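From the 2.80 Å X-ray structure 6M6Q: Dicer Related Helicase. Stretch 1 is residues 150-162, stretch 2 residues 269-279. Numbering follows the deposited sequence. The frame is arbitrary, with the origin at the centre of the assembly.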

ATOM      1  N   GLY B 150       6.482  -4.485 -26.418  1.00 50.51           N
ATOM      2  CA  GLY B 150       5.509  -5.472 -26.906  1.00 55.67           C
ATOM      3  C   GLY B 150       5.070  -6.422 -25.809  1.00 59.99           C
ATOM      4  O   GLY B 150       3.847  -6.642 -25.656  1.00 67.01           O
ATOM      5  N   TYR B 151       6.036  -6.949 -25.064  1.00 64.73           N
ATOM      6  CA  TYR B 151       5.843  -7.978 -24.017  1.00 65.42           C
ATOM      7  C   TYR B 151       4.942  -7.407 -22.907  1.00 64.75           C
ATOM      8  O   TYR B 151       4.081  -8.168 -22.362  1.00 58.05           O
ATOM      9  CB  TYR B 151       7.207  -8.450 -23.506  1.00 65.15           C
ATOM     10  CG  TYR B 151       7.156  -9.693 -22.656  1.00 65.49           C
ATOM     11  CD1 TYR B 151       7.195 -10.957 -23.220  1.00 62.01           C
ATOM     12  CD2 TYR B 151       7.056  -9.604 -21.276  1.00 65.71           C
ATOM     13  CE1 TYR B 151       7.116 -12.104 -22.438  1.00 64.07           C
ATOM     14  CE2 TYR B 151       6.990 -10.739 -20.479  1.00 64.69           C
ATOM     15  CZ  TYR B 151       7.026 -11.996 -21.061  1.00 62.77           C
ATOM     16  OH  TYR B 151       6.938 -13.118 -20.287  1.00 65.39           O
ATOM     17  N   SER B 152       5.089  -6.105 -22.624  1.00 58.64           N
ATOM     18  CA  SER B 152       4.323  -5.364 -21.585  1.00 62.53           C
ATOM     19  C   SER B 152       2.876  -5.127 -22.054  1.00 68.61           C
ATOM     20  O   SER B 152       2.015  -4.811 -21.190  1.00 61.39           O
ATOM     21  CB  SER B 152       5.016  -4.065 -21.218  1.00 58.21           C
ATOM     22  OG  SER B 152       4.723  -3.036 -22.151  1.00 56.12           O
ATOM     23  N   HIS B 153       2.616  -5.314 -23.359  1.00 71.49           N
ATOM     24  CA  HIS B 153       1.311  -5.056 -24.027  1.00 61.85           C
ATOM     25  C   HIS B 153       0.696  -6.359 -24.594  1.00 60.48           C
ATOM     26  O   HIS B 153      -0.372  -6.263 -25.229  1.00 54.02           O
ATOM     27  CB  HIS B 153       1.512  -4.027 -25.139  1.00 58.13           C
ATOM     28  CG  HIS B 153       1.634  -2.625 -24.661  1.00 56.81           C
ATOM     29  ND1 HIS B 153       0.566  -1.930 -24.149  1.00 51.29           N
ATOM     30  CD2 HIS B 153       2.671  -1.758 -24.696  1.00 59.07           C
ATOM     31  CE1 HIS B 153       0.953  -0.702 -23.852  1.00 56.51           C
ATOM     32  NE2 HIS B 153       2.229  -0.570 -24.190  1.00 49.38           N
ATOM     33  N   TRP B 154       1.341  -7.520 -24.396  1.00 56.35           N
ATOM     34  CA  TRP B 154       0.883  -8.847 -24.919  1.00 57.33           C
ATOM     35  C   TRP B 154       0.843  -8.836 -26.472  1.00 62.34           C
ATOM     36  O   TRP B 154      -0.194  -9.270 -27.057  1.00 59.87           O
ATOM     37  CB  TRP B 154      -0.503  -9.234 -24.355  1.00 49.93           C
ATOM     38  CG  TRP B 154      -0.634  -9.300 -22.863  1.00 52.22           C
ATOM     39  CD1 TRP B 154       0.363  -9.245 -21.926  1.00 53.88           C
ATOM     40  CD2 TRP B 154      -1.858  -9.524 -22.129  1.00 49.57           C
ATOM     41  NE1 TRP B 154      -0.164  -9.387 -20.667  1.00 50.95           N
ATOM     42  CE2 TRP B 154      -1.524  -9.564 -20.762  1.00 47.44           C
ATOM     43  CE3 TRP B 154      -3.200  -9.666 -22.493  1.00 48.09           C
ATOM     44  CZ2 TRP B 154      -2.481  -9.744 -19.766  1.00 47.31           C
ATOM     45  CZ3 TRP B 154      -4.146  -9.845 -21.509  1.00 50.78           C
ATOM     46  CH2 TRP B 154      -3.787  -9.896 -20.165  1.00 52.26           C
ATOM     47  N   GLU B 155       1.922  -8.401 -27.117  1.00 60.88           N
ATOM     48  CA  GLU B 155       2.073  -8.403 -28.593  1.00 67.31           C
ATOM     49  C   GLU B 155       2.071  -9.849 -29.115  1.00 67.85           C
ATOM     50  O   GLU B 155       2.772 -10.697 -28.524  1.00 59.16           O
ATOM     51  CB  GLU B 155       3.366  -7.686 -28.974  1.00 68.18           C
ATOM     52  CG  GLU B 155       3.480  -7.346 -30.434  1.00 68.44           C
ATOM     53  CD  GLU B 155       4.726  -6.554 -30.763  1.00 79.22           C
ATOM     54  OE1 GLU B 155       5.823  -7.015 -30.390  1.00 85.71           O
ATOM     55  OE2 GLU B 155       4.598  -5.471 -31.362  1.00 88.78           O
ATOM     56  N   ASP B 156       1.320 -10.089 -30.200  1.00 73.94           N
ATOM     57  CA  ASP B 156       1.240 -11.366 -30.970  1.00 80.15           C
ATOM     58  C   ASP B 156       0.670 -12.479 -30.075  1.00 81.35           C
ATOM     59  O   ASP B 156       0.895 -13.658 -30.399  1.00 97.56           O
ATOM     60  CB  ASP B 156       2.598 -11.771 -31.576  1.00 75.39           C
ATOM     61  CG  ASP B 156       3.226 -10.735 -32.500  1.00 83.69           C
ATOM     62  OD1 ASP B 156       2.464  -9.926 -33.095  1.00 84.07           O
ATOM     63  OD2 ASP B 156       4.474 -10.740 -32.610  1.00 87.99           O
ATOM     64  N   LEU B 157      -0.105 -12.133 -29.049  1.00 77.06           N
ATOM     65  CA  LEU B 157      -0.768 -13.122 -28.157  1.00 86.72           C
ATOM     66  C   LEU B 157      -2.039 -13.615 -28.848  1.00 91.24           C
ATOM     67  O   LEU B 157      -2.778 -12.821 -29.435  1.00 85.03           O
ATOM     68  CB  LEU B 157      -1.063 -12.468 -26.796  1.00 80.66           C
ATOM     69  CG  LEU B 157      -1.667 -13.386 -25.725  1.00 80.96           C
ATOM     70  CD1 LEU B 157      -0.584 -14.124 -24.941  1.00 90.93           C
ATOM     71  CD2 LEU B 157      -2.558 -12.603 -24.774  1.00 78.74           C
ATOM     72  N   PRO B 158      -2.323 -14.941 -28.839  1.00 96.98           N
ATOM     73  CA  PRO B 158      -3.547 -15.455 -29.452  1.00 94.21           C
ATOM     74  C   PRO B 158      -4.818 -14.845 -28.839  1.00 90.21           C
ATOM     75  O   PRO B 158      -4.775 -14.393 -27.717  1.00 74.28           O
ATOM     76  CB  PRO B 158      -3.467 -16.970 -29.201  1.00 95.05           C
ATOM     77  CG  PRO B 158      -1.979 -17.231 -29.044  1.00 93.84           C
ATOM     78  CD  PRO B 158      -1.477 -16.018 -28.290  1.00 96.64           C
ATOM     79  N   ASP B 159      -5.918 -14.903 -29.593  1.00100.71           N
ATOM     80  CA  ASP B 159      -7.199 -14.196 -29.327  1.00107.82           C
ATOM     81  C   ASP B 159      -7.918 -14.851 -28.138  1.00102.64           C
ATOM     82  O   ASP B 159      -8.516 -14.113 -27.329  1.00125.04           O
ATOM     83  CB  ASP B 159      -8.090 -14.214 -30.574  1.00124.24           C
ATOM     84  CG  ASP B 159      -7.366 -13.784 -31.842  1.00139.66           C
ATOM     85  OD1 ASP B 159      -6.866 -14.674 -32.578  1.00135.56           O
ATOM     86  OD2 ASP B 159      -7.280 -12.575 -32.070  1.00155.01           O
ATOM     87  N   GLY B 160      -7.894 -16.179 -28.056  1.00 88.43           N
ATOM     88  CA  GLY B 160      -8.712 -16.940 -27.098  1.00 90.49           C
ATOM     89  C   GLY B 160      -7.880 -17.484 -25.961  1.00 92.61           C
ATOM     90  O   GLY B 160      -8.252 -18.547 -25.422  1.00104.13           O
ATOM     91  N   TRP B 161      -6.788 -16.799 -25.609  1.00 88.42           N
ATOM     92  CA  TRP B 161      -5.802 -17.268 -24.596  1.00 77.93           C
ATOM     93  C   TRP B 161      -6.484 -17.368 -23.225  1.00 72.61           C
ATOM     94  O   TRP B 161      -6.837 -16.341 -22.682  1.00 77.67           O
ATOM     95  CB  TRP B 161      -4.592 -16.340 -24.549  1.00 84.73           C
ATOM     96  CG  TRP B 161      -3.364 -17.004 -24.014  1.00 92.54           C
ATOM     97  CD1 TRP B 161      -2.823 -16.879 -22.767  1.00 92.19           C
ATOM     98  CD2 TRP B 161      -2.537 -17.941 -24.715  1.00 95.43           C
ATOM     99  NE1 TRP B 161      -1.703 -17.656 -22.656  1.00 95.39           N
ATOM    100  CE2 TRP B 161      -1.506 -18.323 -23.832  1.00 93.46           C
ATOM    101  CE3 TRP B 161      -2.567 -18.491 -25.997  1.00 88.02           C
ATOM    102  CZ2 TRP B 161      -0.514 -19.223 -24.200  1.00 99.76           C
ATOM    103  CZ3 TRP B 161      -1.582 -19.376 -26.364  1.00 85.83           C
ATOM    104  CH2 TRP B 161      -0.572 -19.739 -25.477  1.00 98.89           C
ATOM    105  N   LEU B 162      -6.631 -18.572 -22.693  1.00 77.76           N
ATOM    106  CA  LEU B 162      -7.432 -18.855 -21.474  1.00 81.47           C
ATOM    107  C   LEU B 162      -6.631 -18.451 -20.227  1.00 86.49           C
ATOM    108  O   LEU B 162      -7.246 -18.199 -19.174  1.00 88.77           O
ATOM    109  CB  LEU B 162      -7.780 -20.346 -21.478  1.00 85.72           C
ATOM    110  CG  LEU B 162      -8.394 -20.906 -20.200  1.00 91.65           C
ATOM    111  CD1 LEU B 162      -9.776 -20.320 -19.948  1.00 93.72           C
ATOM    112  CD2 LEU B 162      -8.470 -22.408 -20.282  1.00 97.54           C
ATOM    113  N   PHE B 269       5.495 -13.184 -11.977  1.00 62.19           N
ATOM    114  CA  PHE B 269       4.076 -12.796 -12.201  1.00 58.18           C
ATOM    115  C   PHE B 269       3.909 -12.242 -13.620  1.00 53.22           C
ATOM    116  O   PHE B 269       2.873 -12.505 -14.218  1.00 54.89           O
ATOM    117  CB  PHE B 269       3.616 -11.797 -11.139  1.00 57.48           C
ATOM    118  CG  PHE B 269       3.352 -12.435  -9.803  1.00 48.93           C
ATOM    119  CD1 PHE B 269       4.382 -12.615  -8.894  1.00 50.64           C
ATOM    120  CD2 PHE B 269       2.092 -12.923  -9.487  1.00 43.24           C
ATOM    121  CE1 PHE B 269       4.152 -13.232  -7.675  1.00 52.14           C
ATOM    122  CE2 PHE B 269       1.866 -13.554  -8.276  1.00 47.71           C
ATOM    123  CZ  PHE B 269       2.893 -13.699  -7.366  1.00 53.10           C
ATOM    124  N   LEU B 270       4.933 -11.559 -14.142  1.00 49.18           N
ATOM    125  CA  LEU B 270       4.969 -11.040 -15.532  1.00 47.27           C
ATOM    126  C   LEU B 270       4.893 -12.219 -16.497  1.00 50.54           C
ATOM    127  O   LEU B 270       4.100 -12.154 -17.419  1.00 54.01           O
ATOM    128  CB  LEU B 270       6.252 -10.224 -15.745  1.00 45.25           C
ATOM    129  CG  LEU B 270       6.341  -9.395 -17.029  1.00 46.03           C
ATOM    130  CD1 LEU B 270       5.481  -8.163 -16.934  1.00 55.80           C
ATOM    131  CD2 LEU B 270       7.769  -8.972 -17.322  1.00 44.00           C
ATOM    132  N   ALA B 271       5.657 -13.275 -16.237  1.00 55.22           N
ATOM    133  CA  ALA B 271       5.882 -14.416 -17.157  1.00 50.98           C
ATOM    134  C   ALA B 271       4.625 -15.287 -17.253  1.00 50.05           C
ATOM    135  O   ALA B 271       4.533 -16.030 -18.214  1.00 50.36           O
ATOM    136  CB  ALA B 271       7.059 -15.226 -16.682  1.00 53.12           C
ATOM    137  N   ILE B 272       3.715 -15.204 -16.267  1.00 54.29           N
ATOM    138  CA  ILE B 272       2.487 -16.064 -16.107  1.00 56.41           C
ATOM    139  C   ILE B 272       1.677 -16.105 -17.411  1.00 59.50           C
ATOM    140  O   ILE B 272       1.060 -17.139 -17.676  1.00 64.07           O
ATOM    141  CB  ILE B 272       1.633 -15.541 -14.931  1.00 61.66           C
ATOM    142  CG1 ILE B 272       2.199 -16.025 -13.599  1.00 64.26           C
ATOM    143  CG2 ILE B 272       0.153 -15.898 -15.091  1.00 61.82           C
ATOM    144  CD1 ILE B 272       1.483 -15.474 -12.392  1.00 68.33           C
ATOM    145  N   ILE B 273       1.659 -15.009 -18.171  1.00 65.27           N
ATOM    146  CA  ILE B 273       0.813 -14.837 -19.384  1.00 67.68           C
ATOM    147  C   ILE B 273       1.231 -15.864 -20.452  1.00 69.34           C
ATOM    148  O   ILE B 273       0.404 -16.171 -21.319  1.00 83.04           O
ATOM    149  CB  ILE B 273       0.873 -13.376 -19.895  1.00 72.97           C
ATOM    150  CG1 ILE B 273      -0.348 -13.034 -20.755  1.00 75.60           C
ATOM    151  CG2 ILE B 273       2.183 -13.092 -20.624  1.00 76.57           C
ATOM    152  CD1 ILE B 273      -1.662 -13.097 -19.999  1.00 73.16           C
ATOM    153  N   GLY B 274       2.437 -16.425 -20.352  1.00 71.46           N
ATOM    154  CA  GLY B 274       2.998 -17.352 -21.360  1.00 69.43           C
ATOM    155  C   GLY B 274       2.477 -18.770 -21.189  1.00 61.41           C
ATOM    156  O   GLY B 274       2.559 -19.559 -22.170  1.00 60.62           O
ATOM    157  N   PHE B 275       1.973 -19.097 -19.997  1.00 53.62           N
ATOM    158  CA  PHE B 275       1.417 -20.436 -19.652  1.00 61.79           C
ATOM    159  C   PHE B 275       0.320 -20.834 -20.664  1.00 64.90           C
ATOM    160  O   PHE B 275      -0.501 -19.992 -21.039  1.00 73.84           O
ATOM    161  CB  PHE B 275       0.842 -20.446 -18.233  1.00 58.91           C
ATOM    162  CG  PHE B 275       1.801 -20.136 -17.108  1.00 58.02           C
ATOM    163  CD1 PHE B 275       3.170 -19.989 -17.323  1.00 58.01           C
ATOM    164  CD2 PHE B 275       1.317 -19.977 -15.817  1.00 56.76           C
ATOM    165  CE1 PHE B 275       4.021 -19.693 -16.271  1.00 55.64           C
ATOM    166  CE2 PHE B 275       2.172 -19.705 -14.762  1.00 54.24           C
ATOM    167  CZ  PHE B 275       3.520 -19.562 -14.988  1.00 59.48           C
ATOM    168  N   LYS B 276       0.344 -22.083 -21.122  1.00 77.93           N
ATOM    169  CA  LYS B 276      -0.633 -22.638 -22.099  1.00 82.24           C
ATOM    170  C   LYS B 276      -1.682 -23.405 -21.312  1.00 80.85           C
ATOM    171  O   LYS B 276      -1.287 -24.369 -20.625  1.00 76.46           O
ATOM    172  CB  LYS B 276       0.060 -23.572 -23.100  1.00 87.68           C
ATOM    173  CG  LYS B 276       1.020 -22.900 -24.082  1.00 90.14           C
ATOM    174  CD  LYS B 276       1.932 -23.867 -24.828  1.00 91.41           C
ATOM    175  CE  LYS B 276       3.211 -23.223 -25.337  1.00 97.99           C
ATOM    176  NZ  LYS B 276       4.159 -22.928 -24.231  1.00106.98           N
ATOM    177  N   SER B 277      -2.947 -22.980 -21.359  1.00 76.47           N
ATOM    178  CA  SER B 277      -4.040 -23.638 -20.599  1.00 83.74           C
ATOM    179  C   SER B 277      -5.303 -23.804 -21.458  1.00 85.82           C
ATOM    180  O   SER B 277      -6.342 -24.214 -20.882  1.00 89.45           O
ATOM    181  CB  SER B 277      -4.321 -22.917 -19.283  1.00 85.62           C
ATOM    182  OG  SER B 277      -5.189 -21.800 -19.457  1.00 87.51           O
ATOM    183  N   ASN B 278      -5.184 -23.692 -22.790  1.00 79.79           N
ATOM    184  CA  ASN B 278      -6.340 -23.802 -23.725  1.00 81.31           C
ATOM    185  C   ASN B 278      -6.863 -25.253 -23.727  1.00 82.14           C
ATOM    186  O   ASN B 278      -8.095 -25.427 -23.552  1.00 75.32           O
ATOM    187  CB  ASN B 278      -5.996 -23.287 -25.125  1.00 79.98           C
ATOM    188  CG  ASN B 278      -5.992 -21.772 -25.202  1.00 79.01           C
ATOM    189  OD1 ASN B 278      -5.931 -21.096 -24.178  1.00 74.59           O
ATOM    190  ND2 ASN B 278      -6.067 -21.228 -26.409  1.00 77.14           N
ATOM    191  N   ASP B 279      -5.963 -26.244 -23.823  1.00 87.79           N
ATOM    192  CA  ASP B 279      -6.309 -27.681 -24.026  1.00 93.29           C
ATOM    193  C   ASP B 279      -6.823 -28.300 -22.721  1.00 91.03           C
ATOM    194  O   ASP B 279      -7.523 -29.326 -22.806  1.00 98.39           O
ATOM    195  CB  ASP B 279      -5.114 -28.475 -24.561  1.00 94.33           C
ATOM    196  CG  ASP B 279      -4.606 -27.972 -25.899  1.00 93.95           C
ATOM    197  OD1 ASP B 279      -5.446 -27.655 -26.763  1.00 90.80           O
ATOM    198  OD2 ASP B 279      -3.375 -27.910 -26.069  1.00 92.72           O
TER
HETATM  199  O   HOH W   1       5.954 -15.473 -20.454  1.00 72.89           O

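The indole nitrogen of Trp161 sits against a bare patch of backbone on the second stretch, within reach of two carbonyl groups at once. NE1 of Trp161 donates a hydrogen bond to O of Ile273 at 2.9 Å, but the N-H...O angle of 122° makes it a weak one; the same NE1 lies 3.1 Å from O of Phe275, and the geometry does not settle whether that second approach is also a bond. The 3-10 segment 272-274 ends here, and Phe275 takes up extended phi/psi. The rest of the indole is used as well. CZ2 of Trp161 lies 3.7 Å from O of Gly274, which meets the ring at its edge. CG of Lys276 touches CH2 of Trp161 at 3.8 Å, and the end of the lysine chain leads away. Few side chains other than tryptophan combine a single N-H donor with so wide an apolar surface, and both properties are used here.

Ile273 is the residue of the second stretch most covered by the first. Its CA-to-CB bond points toward stretch 1, and with chi1 t and chi2 p CD1 of Ile273 lies over one face of the Trp154 ring, 3.8 Å from the centroid of the six-membered ring and 24° off the ring normal, a CH-pi contact. The closest pair, CZ2 of Trp154 and CD1 of Ile273, is 3.5 Å apart. Trp154 has positive phi and follows its helix in a Schellman motif, with N of Glu155 bonded to O of Gly150 at 3.0 Å; its CA-to-CB bond points sideways, and with chi1 m the indole comes nearer to the isoleucine. Leu157, at the end of the type II turn that starts at Trp154, adds a looser apolar contact, with CD1 of Leu157 4.3 Å from CG1 of Ile273.

Tyr151 reaches across by its length. CD2 of Leu270 meets the ring at its edge, 3.7 Å from CE2 of Tyr151, while the hydroxyl extends to the backbone of Ala271, OH of Tyr151 to CA of Ala271 being 3.5 Å. Water 1 joins the two residues: it donates to O of Ala271 at 2.7 Å and its oxygen is hydrogen-bonded to OH of Tyr151 at 2.6 Å. The tyrosine thus offers an apolar ring to the leucine and a polar tip to the water. CB of Ala271 is 4.2 Å from OH of Tyr151, although its CA-to-CB bond points away overall.

At the far end the backbones draw closest, with CA of Leu162 5.5 Å from CA of Asn278. N of Leu162 donates to OD1 of Asn278 at 3.0 Å and 159°, the better aligned of the two direct hydrogen bonds. The asparagine CA-to-CB bond points sideways, but its amide turns in to receive the backbone N-H. The CA-to-CB bond of Leu162 points toward stretch 2, and its side chain lies beside Ser277. Altogether 674 Å² is buried, both sides summed. Ile273, Leu270 and Trp154 are buried and make apolar contacts, whereas Asn278 is exposed and supplies a polar acceptor.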